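Local structure of precorrin-8x Methyl Mutase (Thermus thermophilus, 1V9C) at residues A118-W121 with L125-G128. The protein probably catalyses the methyl-group rearrangement of precorrin-8X as a mutase (isomerase) in adenosylcobalamin biosynthesis. Residues are numbered along the deposited sequence; the frame is centred on the assembly and turned at random.
Sequences AYAW and LLDG
The amide of L125 reaches back to the last turn of helix 112-122 and donates to the carbonyl of A120, N to O 2.9 Å, through a bent bond (132° at the hydrogen) that meets the oxygen from 27° off the carbonyl plane. The same oxygen lies against the L125 side chain, with A120 O 3.4 Å from L125 CB. Beyond it, the branch tip CD1 of L125 comes obliquely to the Y119 ring, 4.4 Å from CE2. L126 turns its side chain into the helix: CG lies beside its own backbone N (chi1 -69°) and anti to the carbonyl carbon, a setting from which the two methyls divide between neighbouring residues, CD2 at 4.2 Å from A120 CB and CD1 at 4.0 Å from W121 CB. This is a helix-to-strand connection of the doubly wound alpha/beta fold, in which the chain leaves helix 112-122 and heads for strand 130-133, one of the parallel strands. Past the leucines, D127 accepts a hydrogen bond through OD1 from the backbone N of R152, and G128 pairs with R152 through backbone hydrogen bonds. The Y119 ring also meets H98 and packs on helix 99-107.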
loop_
_atom_site.group_PDB
_atom_site.type_symbol
_atom_site.label_atom_id
_atom_site.label_comp_id
_atom_site.label_asym_id
_atom_site.label_seq_id
_atom_site.Cartn_x
_atom_site.Cartn_y
_atom_site.Cartn_z
ATOM N N ALA B 118 -15.713 -9.844 16.044
ATOM C CA ALA B 118 -16.728 -10.749 16.572
ATOM C C ALA B 118 -16.752 -12.012 15.729
ATOM O O ALA B 118 -16.737 -13.123 16.257
ATOM C CB ALA B 118 -18.097 -10.076 16.545
ATOM N N TYR B 119 -16.789 -11.837 14.414
ATOM C CA TYR B 119 -16.791 -12.976 13.513
ATOM C C TYR B 119 -15.530 -13.808 13.733
ATOM O O TYR B 119 -15.607 -15.008 13.995
ATOM C CB TYR B 119 -16.828 -12.514 12.061
ATOM C CG TYR B 119 -16.664 -13.656 11.083
ATOM C CD1 TYR B 119 -17.751 -14.442 10.714
ATOM C CD2 TYR B 119 -15.406 -13.990 10.576
ATOM C CE1 TYR B 119 -17.593 -15.534 9.868
ATOM C CE2 TYR B 119 -15.238 -15.086 9.728
ATOM C CZ TYR B 119 -16.338 -15.853 9.381
ATOM O OH TYR B 119 -16.189 -16.944 8.558
ATOM N N ALA B 120 -14.374 -13.154 13.619
ATOM C CA ALA B 120 -13.076 -13.803 13.785
ATOM C C ALA B 120 -12.992 -14.542 15.103
ATOM O O ALA B 120 -12.551 -15.684 15.153
ATOM C CB ALA B 120 -11.959 -12.771 13.710
ATOM N N TRP B 121 -13.390 -13.876 16.176
ATOM C CA TRP B 121 -13.356 -14.503 17.487
ATOM C C TRP B 121 -14.258 -15.733 17.513
ATOM O O TRP B 121 -13.783 -16.852 17.697
ATOM C CB TRP B 121 -13.808 -13.520 18.566
ATOM C CG TRP B 121 -13.459 -13.971 19.951
ATOM C CD1 TRP B 121 -12.642 -15.020 20.297
ATOM C CD2 TRP B 121 -13.849 -13.347 21.177
ATOM N NE1 TRP B 121 -12.499 -15.078 21.661
ATOM C CE2 TRP B 121 -13.229 -14.065 22.228
ATOM C CE3 TRP B 121 -14.658 -12.249 21.491
ATOM C CZ2 TRP B 121 -13.395 -13.716 23.573
ATOM C CZ3 TRP B 121 -14.824 -11.901 22.829
ATOM C CH2 TRP B 121 -14.193 -12.636 23.853
ATOM N N LEU B 125 -10.405 -17.619 15.323
ATOM C CA LEU B 125 -9.349 -17.268 14.380
ATOM C C LEU B 125 -8.313 -16.361 15.009
ATOM O O LEU B 125 -7.194 -16.263 14.513
ATOM C CB LEU B 125 -9.929 -16.563 13.151
ATOM C CG LEU B 125 -10.905 -17.347 12.272
ATOM C CD1 LEU B 125 -11.309 -16.493 11.078
ATOM C CD2 LEU B 125 -10.268 -18.635 11.811
ATOM N N LEU B 126 -8.679 -15.706 16.105
ATOM C CA LEU B 126 -7.772 -14.785 16.771
ATOM C C LEU B 126 -6.657 -15.433 17.553
ATOM O O LEU B 126 -5.562 -14.879 17.660
ATOM C CB LEU B 126 -8.541 -13.859 17.708
ATOM C CG LEU B 126 -9.458 -12.834 17.059
ATOM C CD1 LEU B 126 -10.101 -12.001 18.144
ATOM C CD2 LEU B 126 -8.667 -11.964 16.109
ATOM N N ASP B 127 -6.927 -16.600 18.117
ATOM C CA ASP B 127 -5.914 -17.271 18.907
ATOM C C ASP B 127 -4.869 -17.945 18.034
ATOM O O ASP B 127 -5.184 -18.799 17.200
ATOM C CB ASP B 127 -6.575 -18.266 19.862
ATOM C CG ASP B 127 -7.449 -17.574 20.906
ATOM O OD1 ASP B 127 -6.927 -16.726 21.664
ATOM O OD2 ASP B 127 -8.660 -17.872 20.961
ATOM N N GLY B 128 -3.620 -17.528 18.235
ATOM C CA GLY B 128 -2.501 -18.059 17.477
ATOM C C GLY B 128 -2.260 -17.288 16.190
ATOM O O GLY B 128 -1.303 -17.552 15.466
#